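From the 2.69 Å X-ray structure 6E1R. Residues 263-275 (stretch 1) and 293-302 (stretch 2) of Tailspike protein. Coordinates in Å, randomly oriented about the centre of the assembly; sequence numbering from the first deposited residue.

Stretch 1, residues 263-275: DDCMIEWDSYGTQ
Stretch 2 (293-302) IKCTASSPIM

A large aromatic side chain can fill the space beside a neighbouring strand, and the tailspike protein offers an example. Trp 269 (chi1 76°, p; chi2 91°) is the residue in question. Its CA-to-CB bond points to the same face of the sheet as those of Ile 267, Ile 293, Cys 295 and Ala 297, and the end of the side chain comes nearer to the second stretch. Cys 295 CB sits 3.5 Å from the centroid of its six-membered ring, 6° off the normal, a CH-pi contact, and Cys 295 SG (p) lies over the ring at 4.1 Å from that centroid. Around this pair, Trp 269 CZ3 meets Ile 293 CG2 at 3.8 Å, CZ2 of Trp 269 meets Ala 297 CB at 3.6 Å, and at the ring edge Trp 269 CH2 reaches Ile 301 CD1 at 3.8 Å. Ile 267, Ile 293 and Ile 301 are all mt. The indole nitrogen is not wasted: Trp 269 NE1 donates to Gly 273 O at 3.1 Å.

The strands that begin at Ile 267 and Ile 293 support this cluster and run parallel, their axes 13° apart and, at closest, 4.7 Å from each other, with Ile 267 beside Ile 293 (CA to CA 4.9 Å). Both chains are extended (phi/psi -123/136 at Ile 267, -113/114 at Lys 294), and Lys 294 N donates a hydrogen bond to Ile 267 O (3.2 Å) and Thr 296 N one to Trp 269 O (3.0 Å).

At Ser 271 and Tyr 272 positive phi angles (60/23, 58/43) turn the chain a corner. Tyr 272 N still makes a weak hydrogen bond to Thr 296 O (2.8 Å), while Thr 296 CG2 (chi1 m) packs over the Tyr 272 ring (chi1 m, chi2 92°), 4.0 Å from its centroid. Ser 298 OG (chi1 p) then donates to Tyr 272 O at 2.9 Å.

Polar groups finish both ends. A water accepts from Gln 275 N (2.7 Å) and lies 2.5 Å from Ser 298 O; at the other end, Lys 294, ttmt and so bent at chi3 (-68°), brings NZ to Asp 264 OD2 (Asp 264 chi1 p), a 3.2 Å salt bridge.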

# COMPACT_ATOMS: atom_id res chain seq x y z
N ASP A 263 -28.81 2.49 5.26
CA ASP A 263 -29.37 1.25 4.75
C ASP A 263 -28.74 0.07 5.48
O ASP A 263 -28.10 0.23 6.53
CB ASP A 263 -29.16 1.17 3.23
CG ASP A 263 -30.18 0.28 2.55
OD1 ASP A 263 -31.01 -0.33 3.25
OD2 ASP A 263 -30.15 0.19 1.30
N ASP A 264 -28.92 -1.14 4.95
CA ASP A 264 -28.32 -2.32 5.58
C ASP A 264 -26.81 -2.29 5.48
O ASP A 264 -26.12 -2.83 6.36
CB ASP A 264 -28.87 -3.60 4.95
CG ASP A 264 -28.59 -3.68 3.46
OD1 ASP A 264 -28.73 -2.65 2.77
OD2 ASP A 264 -28.23 -4.77 2.98
N CYS A 265 -26.26 -1.67 4.44
CA CYS A 265 -24.83 -1.50 4.31
C CYS A 265 -24.55 -0.26 3.46
O CYS A 265 -25.45 0.31 2.85
CB CYS A 265 -24.16 -2.74 3.71
SG CYS A 265 -24.85 -3.26 2.13
N MSE A 266 -23.28 0.14 3.45
CA MSE A 266 -22.87 1.32 2.69
C MSE A 266 -22.40 0.91 1.30
O MSE A 266 -22.78 1.53 0.30
CB MSE A 266 -21.75 2.06 3.43
CG MSE A 266 -21.46 3.45 2.90
SE MSE A 266 -23.02 4.63 2.97
CE MSE A 266 -22.08 6.34 3.05
N ILE A 267 -21.59 -0.14 1.24
CA ILE A 267 -21.06 -0.67 -0.01
C ILE A 267 -21.45 -2.13 -0.12
O ILE A 267 -21.35 -2.88 0.86
CB ILE A 267 -19.52 -0.50 -0.09
CG1 ILE A 267 -19.14 0.96 0.13
CG2 ILE A 267 -19.00 -0.99 -1.43
CD1 ILE A 267 -17.65 1.20 0.20
N GLU A 268 -21.90 -2.54 -1.30
CA GLU A 268 -22.38 -3.90 -1.51
C GLU A 268 -22.08 -4.34 -2.93
O GLU A 268 -22.30 -3.58 -3.88
CB GLU A 268 -23.89 -4.00 -1.24
CG GLU A 268 -24.47 -5.38 -1.49
CD GLU A 268 -25.96 -5.45 -1.20
OE1 GLU A 268 -26.61 -4.38 -1.14
OE2 GLU A 268 -26.48 -6.57 -1.02
N TRP A 269 -21.59 -5.56 -3.07
CA TRP A 269 -21.43 -6.19 -4.38
C TRP A 269 -21.48 -7.70 -4.21
O TRP A 269 -21.17 -8.23 -3.14
CB TRP A 269 -20.13 -5.76 -5.07
CG TRP A 269 -18.88 -6.41 -4.55
CD1 TRP A 269 -18.32 -7.57 -4.99
CD2 TRP A 269 -18.03 -5.92 -3.51
NE1 TRP A 269 -17.17 -7.84 -4.28
CE2 TRP A 269 -16.97 -6.85 -3.36
CE3 TRP A 269 -18.05 -4.80 -2.68
CZ2 TRP A 269 -15.95 -6.68 -2.43
CZ3 TRP A 269 -17.04 -4.63 -1.75
CH2 TRP A 269 -16.00 -5.57 -1.63
N ASP A 270 -21.90 -8.38 -5.27
CA ASP A 270 -22.11 -9.83 -5.21
C ASP A 270 -21.34 -10.50 -6.35
O ASP A 270 -20.39 -9.94 -6.91
CB ASP A 270 -23.61 -10.14 -5.26
CG ASP A 270 -24.29 -9.60 -6.52
OD1 ASP A 270 -23.60 -9.01 -7.37
OD2 ASP A 270 -25.52 -9.78 -6.65
N SER A 271 -21.77 -11.71 -6.70
CA SER A 271 -21.22 -12.49 -7.82
C SER A 271 -19.74 -12.79 -7.65
O SER A 271 -19.04 -13.04 -8.63
CB SER A 271 -21.47 -11.78 -9.16
OG SER A 271 -22.85 -11.54 -9.35
N TYR A 272 -19.25 -12.77 -6.40
CA TYR A 272 -17.84 -13.04 -6.10
C TYR A 272 -16.93 -12.06 -6.83
O TYR A 272 -15.89 -12.44 -7.38
CB TYR A 272 -17.47 -14.49 -6.42
CG TYR A 272 -18.35 -15.50 -5.71
CD1 TYR A 272 -19.50 -15.99 -6.30
CD2 TYR A 272 -18.02 -15.95 -4.43
CE1 TYR A 272 -20.31 -16.90 -5.66
CE2 TYR A 272 -18.83 -16.86 -3.78
CZ TYR A 272 -19.97 -17.34 -4.39
OH TYR A 272 -20.77 -18.25 -3.74
N GLY A 273 -17.32 -10.79 -6.83
CA GLY A 273 -16.50 -9.77 -7.46
C GLY A 273 -15.16 -9.62 -6.76
O GLY A 273 -15.05 -9.77 -5.55
N THR A 274 -14.14 -9.29 -7.55
CA THR A 274 -12.76 -9.32 -7.09
C THR A 274 -12.15 -7.93 -7.06
O THR A 274 -12.51 -7.05 -7.84
CB THR A 274 -11.92 -10.23 -8.00
OG1 THR A 274 -11.99 -9.76 -9.35
CG2 THR A 274 -12.42 -11.66 -7.94
N GLN A 275 -11.21 -7.75 -6.12
CA GLN A 275 -10.31 -6.60 -6.07
C GLN A 275 -11.08 -5.29 -5.86
O GLN A 275 -11.23 -4.46 -6.75
CB GLN A 275 -9.44 -6.54 -7.33
CG GLN A 275 -8.50 -7.73 -7.47
CD GLN A 275 -7.36 -7.70 -6.47
OE1 GLN A 275 -6.76 -6.66 -6.22
NE2 GLN A 275 -7.07 -8.86 -5.88
N ILE A 293 -19.69 -2.85 4.93
CA ILE A 293 -19.42 -3.51 3.66
C ILE A 293 -19.97 -4.92 3.74
O ILE A 293 -19.43 -5.76 4.48
CB ILE A 293 -17.92 -3.53 3.32
CG1 ILE A 293 -17.36 -2.11 3.28
CG2 ILE A 293 -17.68 -4.23 2.00
CD1 ILE A 293 -15.87 -2.05 3.07
N LYS A 294 -21.05 -5.19 3.01
CA LYS A 294 -21.63 -6.53 2.89
C LYS A 294 -21.41 -6.99 1.46
O LYS A 294 -21.98 -6.41 0.52
CB LYS A 294 -23.11 -6.53 3.24
CG LYS A 294 -23.75 -7.90 3.04
CD LYS A 294 -25.26 -7.83 3.00
CE LYS A 294 -25.82 -7.46 4.35
NZ LYS A 294 -27.31 -7.53 4.36
N CYS A 295 -20.60 -8.03 1.28
CA CYS A 295 -20.21 -8.44 -0.06
C CYS A 295 -20.13 -9.95 -0.17
O CYS A 295 -19.65 -10.63 0.75
CB CYS A 295 -18.86 -7.82 -0.45
SG CYS A 295 -17.48 -8.34 0.59
N THR A 296 -20.62 -10.47 -1.29
CA THR A 296 -20.35 -11.84 -1.73
C THR A 296 -19.18 -11.73 -2.70
O THR A 296 -19.36 -11.50 -3.89
CB THR A 296 -21.58 -12.48 -2.38
OG1 THR A 296 -22.66 -12.49 -1.44
CG2 THR A 296 -21.28 -13.90 -2.82
N ALA A 297 -17.97 -11.86 -2.17
CA ALA A 297 -16.76 -11.52 -2.91
C ALA A 297 -15.75 -12.66 -2.87
O ALA A 297 -15.83 -13.57 -2.04
CB ALA A 297 -16.12 -10.24 -2.37
N SER A 298 -14.79 -12.58 -3.79
CA SER A 298 -13.58 -13.37 -3.77
C SER A 298 -12.40 -12.42 -3.94
O SER A 298 -12.59 -11.22 -4.16
CB SER A 298 -13.58 -14.47 -4.84
OG SER A 298 -13.67 -13.91 -6.14
N SER A 299 -11.18 -12.96 -3.81
CA SER A 299 -9.94 -12.20 -3.82
C SER A 299 -9.85 -11.32 -2.58
O SER A 299 -10.87 -11.07 -1.92
CB SER A 299 -9.81 -11.36 -5.10
OG SER A 299 -9.33 -12.14 -6.18
N PRO A 300 -8.66 -10.85 -2.21
CA PRO A 300 -8.53 -10.09 -0.96
C PRO A 300 -9.18 -8.71 -1.03
O PRO A 300 -9.43 -8.15 -2.10
CB PRO A 300 -7.01 -9.96 -0.78
CG PRO A 300 -6.48 -10.06 -2.17
CD PRO A 300 -7.35 -11.08 -2.83
N ILE A 301 -9.46 -8.18 0.15
CA ILE A 301 -9.97 -6.82 0.33
C ILE A 301 -9.02 -6.11 1.28
O ILE A 301 -8.82 -6.56 2.42
CB ILE A 301 -11.40 -6.81 0.87
CG1 ILE A 301 -12.33 -7.60 -0.06
CG2 ILE A 301 -11.90 -5.37 1.03
CD1 ILE A 301 -13.73 -7.76 0.48
N MSE A 302 -8.43 -5.01 0.83
CA MSE A 302 -7.41 -4.32 1.63
C MSE A 302 -7.75 -2.86 1.91
O MSE A 302 -8.27 -2.15 1.05
CB MSE A 302 -6.05 -4.41 0.93
CG MSE A 302 -5.58 -5.82 0.67
SE MSE A 302 -3.83 -5.83 -0.19
CE MSE A 302 -4.21 -4.63 -1.67
O HOH W 1 -23.90 -9.91 -2.01
O HOH W 2 -11.75 -8.87 -3.73